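Long-range contacts in CocE/NonD family hydrolase (Staphylococcus aureus subsp. aureus COL, PDB 3III), which is probably a serine hydrolase of the alpha/beta-hydrolase superfamily, related to cocaine esterase and X-Pro dipeptidyl-peptidases, with a natural substrate that is not established: residues 375-381 / 545-551; 410-416 / 488-494; 5-11 / 32-37. All blocks are in the same frame, centred on the assembly; numbering follows the deposited sequence.

Contact 1: 375-381 / 545-551; sequences KISSAHV and YTGGKYD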
loop_
_atom_site.group_PDB
_atom_site.type_symbol
_atom_site.label_atom_id
_atom_site.label_comp_id
_atom_site.label_asym_id
_atom_site.label_seq_id
_atom_site.Cartn_x
_atom_site.Cartn_y
_atom_site.Cartn_z
ATOM N N LYS A 375 33.058 13.194 -3.693
ATOM C CA LYS A 375 32.359 14.422 -4.073
ATOM C C LYS A 375 32.904 14.960 -5.373
ATOM O O LYS A 375 34.057 14.754 -5.692
ATOM C CB LYS A 375 32.506 15.500 -2.977
ATOM C CG LYS A 375 31.998 15.038 -1.595
ATOM C CD LYS A 375 31.642 16.177 -0.637
ATOM C CE LYS A 375 30.305 16.886 -1.078
ATOM N NZ LYS A 375 29.841 17.985 -0.182
ATOM N N ILE A 376 32.087 15.690 -6.117
ATOM C CA ILE A 376 32.527 16.269 -7.370
ATOM C C ILE A 376 32.899 17.719 -7.075
ATOM O O ILE A 376 32.116 18.457 -6.538
ATOM C CB ILE A 376 31.446 16.168 -8.464
ATOM C CG1 ILE A 376 30.991 14.700 -8.645
ATOM C CG2 ILE A 376 31.973 16.750 -9.748
ATOM C CD1 ILE A 376 32.013 13.770 -9.261
ATOM N N SER A 377 34.112 18.113 -7.402
ATOM C CA SER A 377 34.663 19.351 -6.877
ATOM C C SER A 377 34.169 20.632 -7.536
ATOM O O SER A 377 34.156 21.686 -6.881
ATOM C CB SER A 377 36.156 19.307 -7.033
ATOM O OG SER A 377 36.416 19.173 -8.409
ATOM N N SER A 378 33.827 20.582 -8.823
ATOM C CA SER A 378 33.390 21.789 -9.531
ATOM C C SER A 378 31.949 21.740 -10.150
ATOM O O SER A 378 31.473 20.715 -10.707
ATOM C CB SER A 378 34.457 22.219 -10.525
ATOM O OG SER A 378 34.430 21.434 -11.678
ATOM N N ALA A 379 31.263 22.867 -9.970
ATOM C CA ALA A 379 29.843 23.015 -10.259
ATOM C C ALA A 379 29.651 22.986 -11.768
ATOM O O ALA A 379 30.340 23.696 -12.488
ATOM C CB ALA A 379 29.309 24.311 -9.664
ATOM N N HIS A 380 28.789 22.068 -12.214
ATOM C CA HIS A 380 28.335 21.961 -13.602
ATOM C C HIS A 380 26.856 21.750 -13.648
ATOM O O HIS A 380 26.262 21.431 -12.655
ATOM C CB HIS A 380 29.016 20.819 -14.333
ATOM C CG HIS A 380 30.442 21.120 -14.578
ATOM N ND1 HIS A 380 31.410 20.889 -13.618
ATOM C CD2 HIS A 380 31.055 21.787 -15.590
ATOM C CE1 HIS A 380 32.577 21.315 -14.087
ATOM N NE2 HIS A 380 32.383 21.856 -15.279
ATOM N N VAL A 381 26.277 21.965 -14.822
ATOM C CA VAL A 381 24.838 21.914 -14.964
ATOM C C VAL A 381 24.419 21.019 -16.112
ATOM O O VAL A 381 25.007 21.055 -17.160
ATOM C CB VAL A 381 24.262 23.307 -15.092
ATOM C CG1 VAL A 381 24.747 24.001 -16.368
ATOM C CG2 VAL A 381 22.730 23.252 -14.985
ATOM N N TYR A 545 22.000 20.801 -11.144
ATOM C CA TYR A 545 23.349 21.231 -10.838
ATOM C C TYR A 545 24.056 20.204 -9.972
ATOM O O TYR A 545 23.484 19.671 -9.034
ATOM C CB TYR A 545 23.312 22.577 -10.115
ATOM C CG TYR A 545 22.660 23.656 -10.896
ATOM C CD1 TYR A 545 23.410 24.576 -11.610
ATOM C CD2 TYR A 545 21.294 23.782 -10.904
ATOM C CE1 TYR A 545 22.813 25.600 -12.342
ATOM C CE2 TYR A 545 20.678 24.791 -11.629
ATOM C CZ TYR A 545 21.432 25.681 -12.331
ATOM O OH TYR A 545 20.790 26.675 -13.015
ATOM N N THR A 546 25.305 19.917 -10.311
ATOM C CA THR A 546 26.106 18.981 -9.546
ATOM C C THR A 546 27.492 19.559 -9.333
ATOM O O THR A 546 27.973 20.393 -10.146
ATOM C CB THR A 546 26.243 17.679 -10.298
ATOM O OG1 THR A 546 26.964 17.902 -11.516
ATOM C CG2 THR A 546 24.846 17.059 -10.589
ATOM N N GLY A 547 28.135 19.133 -8.247
ATOM C CA GLY A 547 29.529 19.511 -7.993
ATOM C C GLY A 547 29.671 20.796 -7.208
ATOM O O GLY A 547 28.782 21.653 -7.214
ATOM N N GLY A 548 30.822 20.952 -6.553
ATOM C CA GLY A 548 31.098 22.181 -5.765
ATOM C C GLY A 548 30.071 22.300 -4.644
ATOM O O GLY A 548 29.768 21.317 -4.001
ATOM N N LYS A 549 29.480 23.478 -4.453
ATOM C CA LYS A 549 28.396 23.638 -3.469
ATOM C C LYS A 549 27.133 22.856 -3.803
ATOM O O LYS A 549 26.279 22.663 -2.939
ATOM C CB LYS A 549 28.027 25.116 -3.285
ATOM C CG LYS A 549 27.410 25.810 -4.521
ATOM C CD LYS A 549 27.010 27.297 -4.219
ATOM C CE LYS A 549 27.664 28.293 -5.195
ATOM N NZ LYS A 549 27.862 29.705 -4.651
ATOM N N TYR A 550 26.994 22.401 -5.050
ATOM C CA TYR A 550 25.763 21.712 -5.462
ATOM C C TYR A 550 25.924 20.214 -5.216
ATOM O O TYR A 550 26.092 19.470 -6.160
ATOM C CB TYR A 550 25.465 21.984 -6.951
ATOM C CG TYR A 550 25.325 23.435 -7.239
ATOM C CD1 TYR A 550 24.409 24.203 -6.538
ATOM C CD2 TYR A 550 26.124 24.069 -8.185
ATOM C CE1 TYR A 550 24.273 25.562 -6.776
ATOM C CE2 TYR A 550 26.006 25.431 -8.423
ATOM C CZ TYR A 550 25.051 26.161 -7.698
ATOM O OH TYR A 550 24.865 27.506 -7.862
ATOM N N ASP A 551 25.854 19.804 -3.955
ATOM C CA ASP A 551 26.157 18.413 -3.546
ATOM C C ASP A 551 25.000 17.463 -3.816
ATOM O O ASP A 551 24.521 16.751 -2.944
ATOM C CB ASP A 551 26.595 18.359 -2.074
ATOM C CG ASP A 551 25.488 18.781 -1.097
ATOM O OD1 ASP A 551 24.482 19.422 -1.491
ATOM O OD2 ASP A 551 25.627 18.437 0.087
HETATM O O HOH W 1 29.979 18.726 -3.867
HETATM O O HOH W 2 29.665 18.654 -11.675
#
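Two consecutive glycines let a beta turn sit directly against the opposing backbone. Gly547 has phi/psi of 89/157. A CB there would clash with Ser378 O and jam against the carbonyl O of Thr546, so the backbone itself calls for glycine. Gly548 also has a positive phi and takes the second position of a type II' turn from Gly547 to Tyr550, closed by Tyr550 N to Gly547 O at 2.9 Å. Gly548 N donates to Ile376 O at 2.8 Å. Water 2 joins Ser378 O to Thr546 OG1, which is also hydrogen-bonded to Ala366 N. Beyond the turn the two segments pair as antiparallel strands. His380 and Thr546 form a hydrogen-bonded pair, with His380 N to Thr546 O at 2.8 Å and Thr546 N to His380 O at 2.9 Å. Val381 and Tyr545 follow as a non-hydrogen-bonded pair. Val381 CG2 lies 3.7 Å from the centroid of the Tyr545 ring, over its face, in a CH-pi contact. Ala379 CB touches the edge of the Tyr550 ring at CD2, 3.5 Å away. The contact lies at the surface of the C-terminal, non-catalytic beta domain. In its antiparallel sheet, strand 541-546 pairs with strands 380-385 and 408-417, and strand 358-365 packs against Ile376 and Thr546.

Contact 2: 410-416 / 488-494; sequences NLKLWVS and EIVPVEI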
loop_
_atom_site.group_PDB
_atom_site.type_symbol
_atom_site.label_atom_id
_atom_site.label_comp_id
_atom_site.label_asym_id
_atom_site.label_seq_id
_atom_site.Cartn_x
_atom_site.Cartn_y
_atom_site.Cartn_z
ATOM N N ASN A 410 17.229 8.564 -0.835
ATOM C CA ASN A 410 17.014 10.003 -0.834
ATOM C C ASN A 410 17.831 10.552 -1.981
ATOM O O ASN A 410 19.081 10.408 -2.009
ATOM C CB ASN A 410 17.451 10.624 0.528
ATOM C CG ASN A 410 17.177 12.113 0.603
ATOM O OD1 ASN A 410 16.714 12.721 -0.362
ATOM N ND2 ASN A 410 17.436 12.718 1.772
ATOM N N LEU A 411 17.137 11.188 -2.911
ATOM C CA LEU A 411 17.814 11.851 -4.015
ATOM C C LEU A 411 17.838 13.362 -3.796
ATOM O O LEU A 411 16.791 14.021 -3.894
ATOM C CB LEU A 411 17.139 11.490 -5.342
ATOM C CG LEU A 411 17.758 12.187 -6.549
ATOM C CD1 LEU A 411 19.251 11.814 -6.660
ATOM C CD2 LEU A 411 16.963 11.816 -7.854
ATOM N N LYS A 412 19.037 13.889 -3.489
ATOM C CA LYS A 412 19.230 15.313 -3.291
ATOM C C LYS A 412 19.672 15.931 -4.604
ATOM O O LYS A 412 20.686 15.526 -5.194
ATOM C CB LYS A 412 20.221 15.643 -2.180
ATOM C CG LYS A 412 20.184 17.179 -1.903
ATOM C CD LYS A 412 21.305 17.616 -0.975
ATOM C CE LYS A 412 21.193 19.037 -0.572
ATOM N NZ LYS A 412 22.316 19.343 0.362
ATOM N N LEU A 413 18.903 16.904 -5.071
ATOM C CA LEU A 413 19.254 17.658 -6.266
ATOM C C LEU A 413 19.276 19.151 -6.035
ATOM O O LEU A 413 18.488 19.673 -5.242
ATOM C CB LEU A 413 18.293 17.360 -7.434
ATOM C CG LEU A 413 18.045 15.907 -7.827
ATOM C CD1 LEU A 413 16.805 15.809 -8.749
ATOM C CD2 LEU A 413 19.315 15.242 -8.443
ATOM N N TRP A 414 20.151 19.838 -6.760
ATOM C CA TRP A 414 20.049 21.250 -6.919
ATOM C C TRP A 414 19.476 21.589 -8.306
ATOM O O TRP A 414 19.977 21.132 -9.328
ATOM C CB TRP A 414 21.404 21.922 -6.690
ATOM C CG TRP A 414 21.925 21.750 -5.295
ATOM C CD1 TRP A 414 22.545 20.649 -4.773
ATOM C CD2 TRP A 414 21.938 22.739 -4.268
ATOM N NE1 TRP A 414 22.914 20.895 -3.474
ATOM C CE2 TRP A 414 22.515 22.147 -3.124
ATOM C CE3 TRP A 414 21.426 24.030 -4.172
ATOM C CZ2 TRP A 414 22.683 22.833 -1.934
ATOM C CZ3 TRP A 414 21.573 24.729 -2.974
ATOM C CH2 TRP A 414 22.191 24.118 -1.863
ATOM N N VAL A 415 18.405 22.389 -8.333
ATOM C CA VAL A 415 17.609 22.531 -9.535
ATOM C C VAL A 415 17.182 23.999 -9.742
ATOM O O VAL A 415 17.091 24.797 -8.770
ATOM C CB VAL A 415 16.352 21.632 -9.469
ATOM C CG1 VAL A 415 16.666 20.110 -9.310
ATOM C CG2 VAL A 415 15.371 22.135 -8.380
ATOM N N SER A 416 16.943 24.368 -11.010
ATOM C CA SER A 416 16.347 25.626 -11.380
ATOM C C SER A 416 15.597 25.485 -12.694
ATOM O O SER A 416 15.795 24.543 -13.411
ATOM C CB SER A 416 17.388 26.722 -11.572
ATOM O OG SER A 416 18.107 26.512 -12.778
ATOM N N GLU A 488 16.450 30.788 -10.155
ATOM C CA GLU A 488 16.616 30.483 -8.745
ATOM C C GLU A 488 16.979 29.009 -8.623
ATOM O O GLU A 488 16.179 28.156 -8.966
ATOM C CB GLU A 488 15.340 30.751 -7.989
ATOM C CG GLU A 488 15.464 30.721 -6.499
ATOM C CD GLU A 488 14.123 30.936 -5.853
ATOM O OE1 GLU A 488 13.150 31.363 -6.525
ATOM O OE2 GLU A 488 14.039 30.679 -4.654
ATOM N N ILE A 489 18.196 28.747 -8.155
ATOM C CA ILE A 489 18.686 27.422 -7.896
ATOM C C ILE A 489 18.368 26.981 -6.459
ATOM O O ILE A 489 18.826 27.628 -5.492
ATOM C CB ILE A 489 20.219 27.386 -8.078
ATOM C CG1 ILE A 489 20.581 27.781 -9.512
ATOM C CG2 ILE A 489 20.779 26.035 -7.766
ATOM C CD1 ILE A 489 22.093 28.044 -9.718
ATOM N N VAL A 490 17.612 25.885 -6.305
ATOM C CA VAL A 490 17.177 25.445 -4.956
ATOM C C VAL A 490 17.532 23.976 -4.694
ATOM O O VAL A 490 17.646 23.163 -5.672
ATOM C CB VAL A 490 15.684 25.704 -4.756
ATOM C CG1 VAL A 490 15.343 27.222 -4.990
ATOM C CG2 VAL A 490 14.876 24.818 -5.671
ATOM N N PRO A 491 17.783 23.619 -3.409
ATOM C CA PRO A 491 18.046 22.230 -3.045
ATOM C C PRO A 491 16.748 21.511 -2.769
ATOM O O PRO A 491 15.881 22.095 -2.104
ATOM C CB PRO A 491 18.845 22.357 -1.738
ATOM C CG PRO A 491 18.370 23.648 -1.171
ATOM C CD PRO A 491 18.102 24.534 -2.295
ATOM N N VAL A 492 16.614 20.290 -3.293
ATOM C CA VAL A 492 15.451 19.439 -3.099
ATOM C C VAL A 492 15.921 18.069 -2.699
ATOM O O VAL A 492 17.026 17.637 -3.073
ATOM C CB VAL A 492 14.558 19.348 -4.342
ATOM C CG1 VAL A 492 14.073 20.812 -4.770
ATOM C CG2 VAL A 492 15.274 18.606 -5.464
ATOM N N GLU A 493 15.101 17.401 -1.927
ATOM C CA GLU A 493 15.337 16.000 -1.565
ATOM C C GLU A 493 14.096 15.226 -1.877
ATOM O O GLU A 493 13.004 15.558 -1.380
ATOM C CB GLU A 493 15.662 15.874 -0.090
ATOM C CG GLU A 493 16.944 16.583 0.228
ATOM C CD GLU A 493 17.334 16.525 1.672
ATOM O OE1 GLU A 493 17.039 15.537 2.363
ATOM O OE2 GLU A 493 18.001 17.489 2.111
ATOM N N ILE A 494 14.267 14.239 -2.748
ATOM C CA ILE A 494 13.188 13.445 -3.283
ATOM C C ILE A 494 13.145 12.103 -2.583
ATOM O O ILE A 494 14.169 11.374 -2.526
ATOM C CB ILE A 494 13.331 13.252 -4.790
ATOM C CG1 ILE A 494 13.363 14.619 -5.487
ATOM C CG2 ILE A 494 12.153 12.464 -5.384
ATOM C CD1 ILE A 494 13.525 14.515 -7.043
HETATM O O HOH W 3 20.936 17.930 2.336
#
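Ile494, Val415 and Trp414 bury large areas in this antiparallel strand pair and mark out its two faces. Ile494 has the most surface buried. Its backbone pairs with Leu411: Ile494 N to Leu411 O is 2.8 Å and Leu411 N to Ile494 O is 3.0 Å. Its CD1 reaches Leu413 CD1 at 3.9 Å. Val415 lies on the same face and pairs with Val490, with Val490 N to Val415 O at 2.7 Å and Val415 N to Val490 O at 2.9 Å. Val415 CG2 meets Val490 CG2 at 3.8 Å and Val492 CG1 at 4.1 Å. Between these pairs, Leu413 and Val492 exchange two backbone hydrogen bonds. This apolar face packs on strands 424-432 and 508-514.

Trp414 is on the other face, in a non-hydrogen-bonded pair with Pro491. A proline fits here because its missing N-H is not needed for the pairing. Pro491 CB sits 3.6 Å from the centroid of the Trp414 six-membered ring, squarely over it, as a CH-pi contact. Trp414 NE1 is hydrogen-bonded to Asp551 OD1. Asn410 ND2 donates to Glu493 OE1 at 2.9 Å. Water 3 links Glu493 OE2 to Lys412 NZ, which also forms a salt bridge with Asp551. Two stacked antiparallel sheets with an apolar interior are consistent with the beta-sandwich (jelly-roll-like) C-terminal domain of CocE and X-Pro dipeptidyl-peptidase relatives.

Contact 3: 5-11 / 32-37; sequences LLGNPKL and QYGNQE
Segments 5-11 and 32-37 run in the same direction where they meet: Leu5 CA is 5.0 Å from Tyr33 CA, Gly7 CA 4.8 Å from Asn35 CA. Leu5 and Leu6 end a 3-10 segment. Gly7 (phi/psi 71/-167) has no space for a CB beside Tyr33 O and Asn35 O. Residues 8-11 form a type I turn, with an Asx turn from Lys10 N to Asn8 OD1 (3.0 Å). Gly34 is at 67/-151; segment 32-37 turns a corner at Asn35.

Asn8 N donates to Asn35 O at 2.9 Å. The Asn35 side chain (chi1 m) points toward 5-11, its ND2 3.0 Å from Leu11 O. Within 32-37, Gln36 NE2 (m, m) donates to Tyr33 O at 2.8 Å, and also to His4 O. Water 4 bridges Leu5 O (2.6 Å) and Gln32 O (2.8 Å); water 5 bridges Leu6 O (2.9 Å) and Asn35 N (3.0 Å).

Leu5 (m, t) makes a CH-pi contact, CD2 4.0 Å from the Tyr33 ring centroid.

This surface packing joins the N-terminal segment to the 22-30/36-47 connection. One end is apolar; elsewhere water links backbone atoms that do not meet directly.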
loop_
_atom_site.group_PDB
_atom_site.type_symbol
_atom_site.label_atom_id
_atom_site.label_comp_id
_atom_site.label_asym_id
_atom_site.label_seq_id
_atom_site.Cartn_x
_atom_site.Cartn_y
_atom_site.Cartn_z
ATOM N N LEU A 5 -11.385 -31.516 7.313
ATOM C CA LEU A 5 -10.745 -30.560 6.434
ATOM C C LEU A 5 -10.651 -31.060 4.974
ATOM O O LEU A 5 -10.251 -30.284 4.111
ATOM C CB LEU A 5 -9.385 -30.113 6.986
ATOM C CG LEU A 5 -9.351 -29.312 8.289
ATOM C CD1 LEU A 5 -7.873 -28.989 8.652
ATOM C CD2 LEU A 5 -10.188 -28.073 8.144
ATOM N N LEU A 6 -11.052 -32.315 4.680
ATOM C CA LEU A 6 -11.241 -32.751 3.268
ATOM C C LEU A 6 -12.640 -32.359 2.760
ATOM O O LEU A 6 -12.943 -32.419 1.533
ATOM C CB LEU A 6 -11.032 -34.277 3.088
ATOM C CG LEU A 6 -9.624 -34.828 3.362
ATOM C CD1 LEU A 6 -9.581 -36.381 3.233
ATOM C CD2 LEU A 6 -8.547 -34.094 2.464
ATOM N N GLY A 7 -13.496 -31.957 3.697
ATOM C CA GLY A 7 -14.841 -31.558 3.375
ATOM C C GLY A 7 -15.717 -32.734 2.971
ATOM O O GLY A 7 -15.360 -33.872 3.127
ATOM N N ASN A 8 -16.862 -32.423 2.406
ATOM C CA ASN A 8 -17.844 -33.418 2.087
ATOM C C ASN A 8 -18.242 -33.364 0.621
ATOM O O ASN A 8 -19.103 -32.562 0.247
ATOM C CB ASN A 8 -19.082 -33.175 2.903
ATOM C CG ASN A 8 -20.082 -34.301 2.766
ATOM O OD1 ASN A 8 -19.973 -35.154 1.871
ATOM N ND2 ASN A 8 -21.051 -34.331 3.669
ATOM N N PRO A 9 -17.657 -34.233 -0.190
ATOM C CA PRO A 9 -17.889 -34.136 -1.624
ATOM C C PRO A 9 -19.278 -34.580 -2.062
ATOM O O PRO A 9 -19.543 -34.572 -3.269
ATOM C CB PRO A 9 -16.834 -35.069 -2.200
ATOM C CG PRO A 9 -16.442 -35.957 -1.083
ATOM C CD PRO A 9 -16.570 -35.173 0.134
ATOM N N LYS A 10 -20.123 -34.994 -1.089
ATOM C CA LYS A 10 -21.513 -35.380 -1.318
ATOM C C LYS A 10 -22.448 -34.189 -1.411
ATOM O O LYS A 10 -23.568 -34.304 -1.957
ATOM C CB LYS A 10 -22.030 -36.325 -0.204
ATOM C CG LYS A 10 -21.213 -37.613 -0.060
ATOM C CD LYS A 10 -21.350 -38.531 -1.290
ATOM C CE LYS A 10 -20.654 -39.878 -1.085
ATOM N NZ LYS A 10 -20.879 -40.830 -2.225
ATOM N N LEU A 11 -21.978 -33.034 -0.953
ATOM C CA LEU A 11 -22.806 -31.850 -0.894
ATOM C C LEU A 11 -22.605 -31.120 -2.199
ATOM O O LEU A 11 -21.581 -31.329 -2.865
ATOM C CB LEU A 11 -22.358 -30.962 0.268
ATOM C CG LEU A 11 -22.274 -31.721 1.595
ATOM C CD1 LEU A 11 -21.351 -31.015 2.583
ATOM C CD2 LEU A 11 -23.689 -31.921 2.143
ATOM N N GLN A 32 -8.933 -24.704 0.016
ATOM C CA GLN A 32 -8.049 -25.562 0.782
ATOM C C GLN A 32 -8.724 -26.857 1.227
ATOM O O GLN A 32 -8.095 -27.887 1.318
ATOM C CB GLN A 32 -7.574 -24.797 2.035
ATOM C CG GLN A 32 -6.884 -23.482 1.679
ATOM C CD GLN A 32 -7.797 -22.263 1.502
ATOM O OE1 GLN A 32 -9.007 -22.276 1.866
ATOM N NE2 GLN A 32 -7.203 -21.174 0.941
ATOM N N TYR A 33 -10.025 -26.777 1.535
ATOM C CA TYR A 33 -10.693 -27.783 2.314
ATOM C C TYR A 33 -11.961 -28.378 1.671
ATOM O O TYR A 33 -12.841 -28.882 2.368
ATOM C CB TYR A 33 -11.063 -27.209 3.695
ATOM C CG TYR A 33 -9.913 -26.524 4.422
ATOM C CD1 TYR A 33 -8.721 -27.218 4.682
ATOM C CD2 TYR A 33 -10.014 -25.193 4.854
ATOM C CE1 TYR A 33 -7.701 -26.640 5.353
ATOM C CE2 TYR A 33 -8.993 -24.606 5.566
ATOM C CZ TYR A 33 -7.833 -25.305 5.793
ATOM O OH TYR A 33 -6.798 -24.710 6.507
ATOM N N GLY A 34 -12.078 -28.267 0.366
ATOM C CA GLY A 34 -13.174 -28.905 -0.367
ATOM C C GLY A 34 -14.559 -28.309 -0.037
ATOM O O GLY A 34 -14.683 -27.135 0.299
ATOM N N ASN A 35 -15.608 -29.123 -0.140
ATOM C CA ASN A 35 -16.950 -28.634 0.153
ATOM C C ASN A 35 -17.205 -28.502 1.662
ATOM O O ASN A 35 -17.255 -29.513 2.395
ATOM C CB ASN A 35 -17.996 -29.540 -0.425
ATOM C CG ASN A 35 -18.036 -29.486 -1.929
ATOM O OD1 ASN A 35 -17.347 -28.673 -2.547
ATOM N ND2 ASN A 35 -18.757 -30.404 -2.521
ATOM N N GLN A 36 -17.395 -27.270 2.113
ATOM C CA GLN A 36 -17.483 -27.000 3.554
ATOM C C GLN A 36 -18.818 -26.387 3.955
ATOM O O GLN A 36 -19.148 -25.268 3.550
ATOM C CB GLN A 36 -16.344 -26.055 3.954
ATOM C CG GLN A 36 -15.001 -26.731 3.957
ATOM C CD GLN A 36 -14.825 -27.688 5.089
ATOM O OE1 GLN A 36 -15.412 -27.486 6.138
ATOM N NE2 GLN A 36 -14.037 -28.752 4.885
ATOM N N GLU A 37 -19.555 -27.118 4.772
ATOM C CA GLU A 37 -20.821 -26.678 5.366
ATOM C C GLU A 37 -20.595 -25.667 6.503
ATOM O O GLU A 37 -19.733 -25.828 7.330
ATOM C CB GLU A 37 -21.565 -27.881 5.995
ATOM C CG GLU A 37 -21.803 -29.074 5.120
ATOM C CD GLU A 37 -22.070 -30.408 5.908
ATOM O OE1 GLU A 37 -21.118 -31.250 6.099
ATOM O OE2 GLU A 37 -23.246 -30.616 6.294
HETATM O O HOH W 4 -8.283 -30.460 2.456
HETATM O O HOH W 5 -14.953 -32.022 -0.474
#

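In the fold
Contact 3 comes first along the chain. It closes a short N-terminal loop that holds strand 22-30, and brings the segment before that strand onto the start of strand 36-47, at one border of the large mixed sheet of the hydrolase domain. The chain then completes that domain before contact 1 opens at 375-381. Contact 2 opens and closes within the loop that contact 1 completes at 545-551, so the two are nested. Their centres are 12 Å apart, and they meet where strands 408-417 and 541-546 are neighbours in one sheet. Contact 3 is in series with both, with its centre more than 60 Å from theirs, across the chain's centre.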